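Local coordinates for sensor protein (Geobacter sulfurreducens, PDB 3H7M) that probably acts as a membrane histidine kinase that passes phosphate from ATP to a histidine, this chain being its sensor domain, which resembles periplasmic binding proteins, at residues A[69-79]-A[191-199]; A[98-109]-A[179-188]. All coordinates share one frame; numbering follows the deposited sequence.

Interaction 1: A[69-79]-A[191-199]; sequences GRVDVLQGISW and QRYGYAVRQ. With NA (sodium ion), chain B.
The ring of Y193 lies with one face against the backbone of G76, whose C sits 3.1 Å above the ring plane near the rim. The ring reaches back along 73-78 because CG is anti to the backbone N (chi1 -172°). The hydroxyl of S78 meets the same ring at its edge, with OG 3.6 Å from Y193 CD1. Y193 OH lies close against G76 CA and is hydrogen-bonded to N37. The Y195 ring stands beside Q75, with CE2 3.5 Å from Q75 CB, and the carbonyl oxygen of Q75 lies over the ring centre.

The two strands run antiparallel, as part of the central sheet of the solute-binding-protein-like sensor domain. L74 pairs with A196 and I77 with G194 through backbone hydrogen bonds in both directions. The register slips by one between these pairs, a beta bulge at Q75 and G76. I77 and A196 share one face of the sheet, and I77 CG2 packs 3.4 Å from A196 CB.

Further along, V73 and V197 cross at an angle, with V73 CB 3.6 Å from V197 CG1. R198 then bends at chi3 (-66°) and turns its guanidinium toward 69-72. R198 NH1 donates to V71 O at 2.9 Å, nearly in the guanidinium plane, and also to L66 O. R198 NH2 makes a long salt bridge to D72 OD1, at 3.7 Å. The two charged planes are steeply inclined, 71° apart. D72 OD2 is held by the backbone N of V14. One water joins D72 O to R198 N.

Helix 36-48 packs against Q75 and Y195. Q75 OE1 and Y195 OH both bond to T41, and Q75 NE2 to E25. Helix 202-218 packs on V73 and V197. Strand 13-18 flanks 73-78, and strand 87-103 borders the other edge of 191-198.

Interaction 2: A[98-109]-A[179-188]; sequences HAIFARRDSPPA and TNLVPVARSI
I100 packs against A185 and V184, the tight part of this contact. I100 CD1 lies 3.3 Å from A185 CB, and CG2 runs alongside V184 CG1 at 3.6 Å. CG1 is anti to the carbonyl carbon (chi1 -68°), which carries CD1 over A185 and near I188. I100 O accepts from both V184 N and A185 N, at 2.6 and 3.2 Å. With an alanine in place of I100, the space between A185, V184 and I188 would probably be left unfilled and the end of I188 set free to shift. On the face opposite I100 and A185, F101 crosses P183 at an angle, with CE1 3.6 Å from P183 CB.

The far end is looser. R104 is exposed and extended, and V182 CG1 sits over the centre of its guanidinium, 3.5 Å above the plane. R104 N bonds to N180 O. R103 CD lies beside N180 ND2, but both polar ends turn to helix 147-155: R103 NH1 bonds to L154 O and N180 ND2 to A155 O. A water bridges N180 ND2 and D105 OD1. V184 and A185 both facing I100 make a classic beta bulge, set in an antiparallel strand pair of the solute-binding-protein fold.

Strand 181-198 runs through both interactions 1 and 2, consistent with a strand that passes between the two lobes of a periplasmic-binding-protein fold. Their centres are about 29 Å apart, on opposite sides of the chain's centre. Strand 181-198 pairs with 73-78 in interaction 1 and with 87-103 in interaction 2. The two contacts meet at Q191 and H98, where Q191 CG packs 3.7 Å from H98 CE1. Along the chain, interaction 2 is nested in the loop closed by interaction 1. Q199, at the end of interaction 1, binds the sodium ion through OE1 at 2.9 Å. A84 and D88 complete the protein part of that site. Both contacts fall within the solute-binding family 3 region.

Interaction 1: A[69-79]-A[191-199]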
loop_
_atom_site.group_PDB
_atom_site.type_symbol
_atom_site.label_atom_id
_atom_site.label_comp_id
_atom_site.label_asym_id
_atom_site.label_seq_id
_atom_site.Cartn_x
_atom_site.Cartn_y
_atom_site.Cartn_z
ATOM N N GLY A 69 -6.493 -2.760 -18.440
ATOM C CA GLY A 69 -7.861 -3.240 -18.319
ATOM C C GLY A 69 -7.981 -4.674 -17.814
ATOM O O GLY A 69 -9.085 -5.216 -17.735
ATOM N N ARG A 70 -6.853 -5.297 -17.472
ATOM C CA ARG A 70 -6.847 -6.672 -16.969
ATOM C C ARG A 70 -7.632 -6.728 -15.666
ATOM O O ARG A 70 -8.146 -7.779 -15.279
ATOM C CB ARG A 70 -5.414 -7.144 -16.729
ATOM C CG ARG A 70 -4.524 -7.034 -17.947
ATOM C CD ARG A 70 -3.124 -7.502 -17.643
ATOM N NE ARG A 70 -2.309 -7.528 -18.850
ATOM C CZ ARG A 70 -1.200 -8.247 -18.979
ATOM N NH1 ARG A 70 -0.775 -9.003 -17.972
ATOM N NH2 ARG A 70 -0.520 -8.224 -20.119
ATOM N N VAL A 71 -7.696 -5.585 -14.986
ATOM C CA VAL A 71 -8.442 -5.448 -13.746
ATOM C C VAL A 71 -9.177 -4.130 -13.867
ATOM O O VAL A 71 -8.738 -3.229 -14.577
ATOM C CB VAL A 71 -7.526 -5.409 -12.511
ATOM C CG1 VAL A 71 -6.618 -6.616 -12.526
ATOM C CG2 VAL A 71 -6.723 -4.112 -12.472
ATOM N N ASP A 72 -10.281 -3.995 -13.158
ATOM C CA ASP A 72 -11.044 -2.777 -13.284
ATOM C C ASP A 72 -10.768 -1.715 -12.246
ATOM O O ASP A 72 -11.153 -0.563 -12.426
ATOM C CB ASP A 72 -12.520 -3.147 -13.303
ATOM C CG ASP A 72 -12.807 -4.291 -14.265
ATOM O OD1 ASP A 72 -12.503 -4.143 -15.472
ATOM O OD2 ASP A 72 -13.325 -5.339 -13.816
ATOM N N VAL A 73 -10.079 -2.087 -11.175
ATOM C CA VAL A 73 -9.795 -1.145 -10.096
ATOM C C VAL A 73 -8.724 -1.647 -9.129
ATOM O O VAL A 73 -8.513 -2.859 -8.973
ATOM C CB VAL A 73 -11.082 -0.877 -9.293
ATOM C CG1 VAL A 73 -11.692 -2.193 -8.857
ATOM C CG2 VAL A 73 -10.789 -0.010 -8.088
ATOM N N LEU A 74 -8.050 -0.706 -8.482
ATOM C CA LEU A 74 -7.028 -1.042 -7.509
ATOM C C LEU A 74 -7.593 -0.533 -6.205
ATOM O O LEU A 74 -7.954 0.648 -6.105
ATOM C CB LEU A 74 -5.707 -0.348 -7.835
ATOM C CG LEU A 74 -5.079 -0.725 -9.184
ATOM C CD1 LEU A 74 -3.698 -0.121 -9.249
ATOM C CD2 LEU A 74 -4.989 -2.237 -9.361
ATOM N N GLN A 75 -7.687 -1.429 -5.222
ATOM C CA GLN A 75 -8.259 -1.086 -3.917
ATOM C C GLN A 75 -7.351 -0.322 -2.990
ATOM O O GLN A 75 -7.816 0.304 -2.050
ATOM C CB GLN A 75 -8.748 -2.348 -3.185
ATOM C CG GLN A 75 -7.903 -3.605 -3.422
ATOM C CD GLN A 75 -8.237 -4.754 -2.475
ATOM O OE1 GLN A 75 -9.391 -4.957 -2.085
ATOM N NE2 GLN A 75 -7.217 -5.523 -2.118
ATOM N N GLY A 76 -6.050 -0.367 -3.244
ATOM C CA GLY A 76 -5.137 0.325 -2.354
ATOM C C GLY A 76 -3.924 0.932 -3.017
ATOM O O GLY A 76 -2.897 0.274 -3.193
ATOM N N ILE A 77 -4.030 2.201 -3.378
ATOM C CA ILE A 77 -2.921 2.854 -4.020
ATOM C C ILE A 77 -2.782 4.277 -3.526
ATOM O O ILE A 77 -3.772 4.986 -3.306
ATOM C CB ILE A 77 -3.082 2.833 -5.530
ATOM C CG1 ILE A 77 -1.923 3.585 -6.179
ATOM C CG2 ILE A 77 -4.412 3.443 -5.913
ATOM C CD1 ILE A 77 -1.903 3.484 -7.686
ATOM N N SER A 78 -1.530 4.669 -3.319
ATOM C CA SER A 78 -1.203 5.999 -2.834
ATOM C C SER A 78 -1.318 7.037 -3.943
ATOM O O SER A 78 -0.951 6.786 -5.084
ATOM C CB SER A 78 0.214 6.009 -2.259
ATOM O OG SER A 78 0.259 5.395 -0.982
ATOM N N TRP A 79 -1.839 8.203 -3.596
ATOM C CA TRP A 79 -1.997 9.285 -4.550
ATOM C C TRP A 79 -0.686 10.032 -4.793
ATOM O O TRP A 79 0.159 10.136 -3.889
ATOM C CB TRP A 79 -3.037 10.289 -4.037
ATOM C CG TRP A 79 -3.292 11.411 -5.011
ATOM C CD1 TRP A 79 -4.166 11.405 -6.065
ATOM C CD2 TRP A 79 -2.599 12.661 -5.074
ATOM N NE1 TRP A 79 -4.052 12.573 -6.782
ATOM C CE2 TRP A 79 -3.097 13.360 -6.194
ATOM C CE3 TRP A 79 -1.600 13.259 -4.295
ATOM C CZ2 TRP A 79 -2.631 14.625 -6.552
ATOM C CZ3 TRP A 79 -1.139 14.518 -4.652
ATOM C CH2 TRP A 79 -1.655 15.186 -5.771
ATOM N N GLN A 191 0.930 9.396 3.180
ATOM C CA GLN A 191 0.293 9.214 1.877
ATOM C C GLN A 191 -1.217 9.025 1.949
ATOM O O GLN A 191 -1.740 8.501 2.941
ATOM C CB GLN A 191 0.896 8.006 1.171
ATOM C CG GLN A 191 2.384 8.094 0.997
ATOM C CD GLN A 191 2.768 9.291 0.173
ATOM O OE1 GLN A 191 2.412 9.386 -1.004
ATOM N NE2 GLN A 191 3.488 10.226 0.786
ATOM N N ARG A 192 -1.914 9.459 0.897
ATOM C CA ARG A 192 -3.371 9.313 0.825
ATOM C C ARG A 192 -3.535 8.045 0.013
ATOM O O ARG A 192 -3.156 7.999 -1.154
ATOM C CB ARG A 192 -3.997 10.508 0.111
ATOM C CG ARG A 192 -3.504 11.853 0.628
ATOM C CD ARG A 192 -4.365 12.996 0.117
ATOM N NE ARG A 192 -5.518 13.235 0.985
ATOM C CZ ARG A 192 -6.643 13.810 0.582
ATOM N NH1 ARG A 192 -6.763 14.200 -0.680
ATOM N NH2 ARG A 192 -7.647 13.989 1.437
ATOM N N TYR A 193 -4.102 7.020 0.639
ATOM C CA TYR A 193 -4.239 5.680 0.035
ATOM C C TYR A 193 -5.708 5.259 -0.183
ATOM O O TYR A 193 -6.539 5.333 0.738
ATOM C CB TYR A 193 -3.514 4.707 0.988
ATOM C CG TYR A 193 -3.320 3.286 0.550
ATOM C CD1 TYR A 193 -2.205 2.911 -0.211
ATOM C CD2 TYR A 193 -4.187 2.284 1.004
ATOM C CE1 TYR A 193 -1.956 1.560 -0.500
ATOM C CE2 TYR A 193 -3.944 0.921 0.733
ATOM C CZ TYR A 193 -2.837 0.572 -0.018
ATOM O OH TYR A 193 -2.646 -0.762 -0.312
ATOM N N GLY A 194 -6.033 4.800 -1.389
ATOM C CA GLY A 194 -7.421 4.424 -1.629
ATOM C C GLY A 194 -7.666 3.743 -2.946
ATOM O O GLY A 194 -6.738 3.219 -3.562
ATOM N N TYR A 195 -8.917 3.716 -3.395
ATOM C CA TYR A 195 -9.172 3.062 -4.672
ATOM C C TYR A 195 -8.770 3.958 -5.825
ATOM O O TYR A 195 -8.594 5.171 -5.662
ATOM C CB TYR A 195 -10.647 2.694 -4.831
ATOM C CG TYR A 195 -11.164 1.739 -3.789
ATOM C CD1 TYR A 195 -11.564 2.198 -2.536
ATOM C CD2 TYR A 195 -11.232 0.371 -4.048
ATOM C CE1 TYR A 195 -12.012 1.327 -1.568
ATOM C CE2 TYR A 195 -11.685 -0.508 -3.088
ATOM C CZ TYR A 195 -12.070 -0.028 -1.845
ATOM O OH TYR A 195 -12.487 -0.909 -0.873
ATOM N N ALA A 196 -8.626 3.336 -6.990
ATOM C CA ALA A 196 -8.276 4.017 -8.215
ATOM C C ALA A 196 -8.749 3.164 -9.401
ATOM O O ALA A 196 -8.727 1.929 -9.340
ATOM C CB ALA A 196 -6.792 4.232 -8.272
ATOM N N VAL A 197 -9.200 3.840 -10.458
ATOM C CA VAL A 197 -9.692 3.203 -11.686
ATOM C C VAL A 197 -9.106 3.916 -12.900
ATOM O O VAL A 197 -8.548 5.005 -12.762
ATOM C CB VAL A 197 -11.225 3.289 -11.786
ATOM C CG1 VAL A 197 -11.865 2.218 -10.926
ATOM C CG2 VAL A 197 -11.695 4.670 -11.338
ATOM N N ARG A 198 -9.238 3.310 -14.080
ATOM C CA ARG A 198 -8.717 3.895 -15.324
ATOM C C ARG A 198 -9.180 5.327 -15.548
ATOM O O ARG A 198 -10.334 5.656 -15.292
ATOM C CB ARG A 198 -9.134 3.058 -16.539
ATOM C CG ARG A 198 -8.321 1.790 -16.751
ATOM C CD ARG A 198 -8.737 1.052 -18.019
ATOM N NE ARG A 198 -10.093 0.523 -17.930
ATOM C CZ ARG A 198 -10.465 -0.451 -17.105
ATOM N NH1 ARG A 198 -9.580 -1.011 -16.294
ATOM N NH2 ARG A 198 -11.728 -0.863 -17.084
ATOM N N GLN A 199 -8.274 6.171 -16.032
ATOM C CA GLN A 199 -8.575 7.578 -16.315
ATOM C C GLN A 199 -9.876 7.686 -17.114
ATOM O O GLN A 199 -10.057 6.979 -18.103
ATOM C CB GLN A 199 -7.435 8.194 -17.132
ATOM C CG GLN A 199 -7.444 9.717 -17.223
ATOM C CD GLN A 199 -6.355 10.339 -16.371
ATOM O OE1 GLN A 199 -6.519 10.521 -15.163
ATOM N NE2 GLN A 199 -5.224 10.649 -16.996
HETATM NA NA NA B . -7.087 11.822 -12.668
HETATM O O HOH W 1 -11.105 1.508 -14.290
HETATM O O HOH W 2 2.255 11.690 -2.637
HETATM O O HOH W 3 -0.765 10.936 -1.147
HETATM O O HOH W 4 -6.602 13.823 -14.830
#

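Interaction 2: A[98-109]-A[179-188]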
loop_
_atom_site.group_PDB
_atom_site.type_symbol
_atom_site.label_atom_id
_atom_site.label_comp_id
_atom_site.label_asym_id
_atom_site.label_seq_id
_atom_site.Cartn_x
_atom_site.Cartn_y
_atom_site.Cartn_z
ATOM N N HIS A 98 5.279 6.659 6.446
ATOM C CA HIS A 98 6.453 5.837 6.190
ATOM C C HIS A 98 7.357 5.911 7.394
ATOM O O HIS A 98 7.115 6.650 8.348
ATOM C CB HIS A 98 7.243 6.310 4.986
ATOM C CG HIS A 98 6.643 5.922 3.681
ATOM N ND1 HIS A 98 5.579 6.594 3.126
ATOM C CD2 HIS A 98 6.960 4.929 2.819
ATOM C CE1 HIS A 98 5.265 6.031 1.971
ATOM N NE2 HIS A 98 6.087 5.019 1.761
ATOM N N ALA A 99 8.419 5.136 7.352
ATOM C CA ALA A 99 9.333 5.158 8.464
ATOM C C ALA A 99 10.667 4.625 8.024
ATOM O O ALA A 99 10.771 3.936 7.006
ATOM C CB ALA A 99 8.785 4.324 9.592
ATOM N N ILE A 100 11.696 5.010 8.760
ATOM C CA ILE A 100 13.017 4.498 8.483
ATOM C C ILE A 100 13.243 3.408 9.535
ATOM O O ILE A 100 13.051 3.608 10.742
ATOM C CB ILE A 100 14.098 5.570 8.615
ATOM C CG1 ILE A 100 13.942 6.607 7.499
ATOM C CG2 ILE A 100 15.475 4.909 8.549
ATOM C CD1 ILE A 100 14.834 7.829 7.698
ATOM N N PHE A 101 13.636 2.256 9.037
ATOM C CA PHE A 101 13.899 1.069 9.833
ATOM C C PHE A 101 15.408 0.785 9.836
ATOM O O PHE A 101 16.104 1.032 8.836
ATOM C CB PHE A 101 13.157 -0.126 9.207
ATOM C CG PHE A 101 11.662 -0.071 9.379
ATOM C CD1 PHE A 101 11.062 -0.576 10.534
ATOM C CD2 PHE A 101 10.852 0.500 8.397
ATOM C CE1 PHE A 101 9.689 -0.516 10.708
ATOM C CE2 PHE A 101 9.474 0.560 8.570
ATOM C CZ PHE A 101 8.894 0.050 9.729
ATOM N N ALA A 102 15.891 0.243 10.950
ATOM C CA ALA A 102 17.301 -0.105 11.104
ATOM C C ALA A 102 17.459 -1.233 12.119
ATOM O O ALA A 102 16.561 -1.463 12.929
ATOM C CB ALA A 102 18.081 1.112 11.591
ATOM N N ARG A 103 18.608 -1.915 12.091
ATOM C CA ARG A 103 18.881 -2.960 13.072
ATOM C C ARG A 103 19.138 -2.180 14.348
ATOM O O ARG A 103 19.626 -1.054 14.277
ATOM C CB ARG A 103 20.095 -3.790 12.671
ATOM C CG ARG A 103 19.892 -4.548 11.370
ATOM C CD ARG A 103 21.083 -5.431 11.020
ATOM N NE ARG A 103 22.295 -4.636 10.879
ATOM C CZ ARG A 103 22.637 -3.964 9.784
ATOM N NH1 ARG A 103 21.867 -3.987 8.699
ATOM N NH2 ARG A 103 23.758 -3.258 9.785
ATOM N N ARG A 104 18.764 -2.755 15.496
ATOM C CA ARG A 104 18.920 -2.113 16.808
ATOM C C ARG A 104 20.307 -1.586 17.111
ATOM O O ARG A 104 20.468 -0.471 17.607
ATOM C CB ARG A 104 18.542 -3.074 17.927
ATOM C CG ARG A 104 17.077 -3.222 18.115
ATOM C CD ARG A 104 16.748 -4.118 19.289
ATOM N NE ARG A 104 15.302 -4.247 19.403
ATOM C CZ ARG A 104 14.529 -4.720 18.431
ATOM N NH1 ARG A 104 15.075 -5.109 17.285
ATOM N NH2 ARG A 104 13.211 -4.788 18.589
ATOM N N ASP A 105 21.307 -2.410 16.844
ATOM C CA ASP A 105 22.677 -2.012 17.086
ATOM C C ASP A 105 22.947 -0.726 16.300
ATOM O O ASP A 105 23.233 0.319 16.884
ATOM C CB ASP A 105 23.627 -3.137 16.650
ATOM C CG ASP A 105 23.107 -3.915 15.443
ATOM O OD1 ASP A 105 22.023 -4.532 15.559
ATOM O OD2 ASP A 105 23.776 -3.913 14.382
ATOM N N SER A 106 22.799 -0.819 14.979
ATOM C CA SER A 106 23.022 0.280 14.049
ATOM C C SER A 106 22.774 1.698 14.536
ATOM O O SER A 106 21.984 1.935 15.456
ATOM C CB SER A 106 22.226 0.038 12.780
ATOM O OG SER A 106 22.793 -1.036 12.050
ATOM N N PRO A 107 23.466 2.666 13.908
ATOM C CA PRO A 107 23.399 4.105 14.195
ATOM C C PRO A 107 22.022 4.632 13.813
ATOM O O PRO A 107 21.605 4.507 12.664
ATOM C CB PRO A 107 24.481 4.701 13.287
ATOM C CG PRO A 107 25.342 3.518 12.892
ATOM C CD PRO A 107 24.357 2.410 12.762
ATOM N N PRO A 108 21.301 5.234 14.765
ATOM C CA PRO A 108 19.975 5.742 14.412
ATOM C C PRO A 108 20.052 6.931 13.456
ATOM O O PRO A 108 21.081 7.601 13.349
ATOM C CB PRO A 108 19.383 6.118 15.764
ATOM C CG PRO A 108 20.583 6.612 16.502
ATOM C CD PRO A 108 21.645 5.575 16.156
ATOM N N ALA A 109 18.956 7.166 12.748
ATOM C CA ALA A 109 18.853 8.268 11.810
ATOM C C ALA A 109 17.598 9.013 12.237
ATOM O O ALA A 109 16.599 8.380 12.575
ATOM C CB ALA A 109 18.699 7.737 10.415
ATOM N N THR A 179 13.209 -9.636 14.403
ATOM C CA THR A 179 13.278 -8.977 15.697
ATOM C C THR A 179 14.483 -8.120 16.023
ATOM O O THR A 179 14.587 -7.617 17.140
ATOM C CB THR A 179 13.025 -9.989 16.833
ATOM O OG1 THR A 179 14.077 -10.970 16.867
ATOM C CG2 THR A 179 11.690 -10.689 16.606
ATOM N N ASN A 180 15.388 -7.941 15.065
ATOM C CA ASN A 180 16.525 -7.058 15.289
ATOM C C ASN A 180 16.195 -5.696 14.641
ATOM O O ASN A 180 16.995 -4.764 14.722
ATOM C CB ASN A 180 17.821 -7.650 14.681
ATOM C CG ASN A 180 17.661 -8.036 13.233
ATOM O OD1 ASN A 180 16.576 -8.435 12.820
ATOM N ND2 ASN A 180 18.739 -7.932 12.446
ATOM N N LEU A 181 15.020 -5.574 14.012
ATOM C CA LEU A 181 14.635 -4.301 13.362
ATOM C C LEU A 181 13.789 -3.398 14.240
ATOM O O LEU A 181 12.931 -3.862 14.979
ATOM C CB LEU A 181 13.855 -4.540 12.052
ATOM C CG LEU A 181 14.520 -5.435 11.003
ATOM C CD1 LEU A 181 13.695 -5.540 9.761
ATOM C CD2 LEU A 181 15.896 -4.875 10.684
ATOM N N VAL A 182 14.047 -2.098 14.163
ATOM C CA VAL A 182 13.274 -1.100 14.908
ATOM C C VAL A 182 13.039 0.046 13.956
ATOM O O VAL A 182 13.830 0.291 13.039
ATOM C CB VAL A 182 14.029 -0.488 16.118
ATOM C CG1 VAL A 182 14.175 -1.503 17.216
ATOM C CG2 VAL A 182 15.397 0.028 15.671
ATOM N N PRO A 183 11.924 0.741 14.129
ATOM C CA PRO A 183 11.626 1.881 13.258
ATOM C C PRO A 183 12.274 3.058 13.952
ATOM O O PRO A 183 11.890 3.374 15.075
ATOM C CB PRO A 183 10.106 1.971 13.317
ATOM C CG PRO A 183 9.784 1.484 14.726
ATOM C CD PRO A 183 10.744 0.320 14.911
ATOM N N VAL A 184 13.265 3.687 13.325
ATOM C CA VAL A 184 13.928 4.829 13.970
ATOM C C VAL A 184 13.316 6.174 13.588
ATOM O O VAL A 184 12.995 6.988 14.457
ATOM C CB VAL A 184 15.442 4.872 13.663
ATOM C CG1 VAL A 184 15.686 4.946 12.180
ATOM C CG2 VAL A 184 16.060 6.084 14.349
ATOM N N ALA A 185 13.162 6.411 12.291
ATOM C CA ALA A 185 12.571 7.657 11.821
ATOM C C ALA A 185 11.124 7.356 11.490
ATOM O O ALA A 185 10.825 6.667 10.512
ATOM C CB ALA A 185 13.304 8.163 10.587
ATOM N N ARG A 186 10.227 7.884 12.306
ATOM C CA ARG A 186 8.813 7.638 12.124
ATOM C C ARG A 186 8.040 8.774 11.469
ATOM O O ARG A 186 8.615 9.773 11.029
ATOM C CB ARG A 186 8.201 7.290 13.485
ATOM C CG ARG A 186 8.890 6.094 14.160
ATOM C CD ARG A 186 9.346 6.416 15.566
ATOM N NE ARG A 186 8.216 6.643 16.459
ATOM C CZ ARG A 186 7.266 5.744 16.699
ATOM N NH1 ARG A 186 7.313 4.559 16.108
ATOM N NH2 ARG A 186 6.272 6.025 17.533
ATOM N N SER A 187 6.728 8.579 11.392
ATOM C CA SER A 187 5.782 9.533 10.817
ATOM C C SER A 187 6.283 10.487 9.726
ATOM O O SER A 187 5.835 11.640 9.646
ATOM C CB SER A 187 5.129 10.346 11.943
ATOM O OG SER A 187 4.350 9.511 12.789
ATOM N N ILE A 188 7.204 10.026 8.886
ATOM C CA ILE A 188 7.672 10.887 7.822
ATOM C C ILE A 188 7.007 10.482 6.506
ATOM O O ILE A 188 6.774 9.304 6.255
ATOM C CB ILE A 188 9.218 10.844 7.670
ATOM C CG1 ILE A 188 9.680 9.482 7.158
ATOM C CG2 ILE A 188 9.881 11.152 9.003
ATOM C CD1 ILE A 188 11.170 9.432 6.852
HETATM O O HOH W 5 21.221 -6.844 14.265
#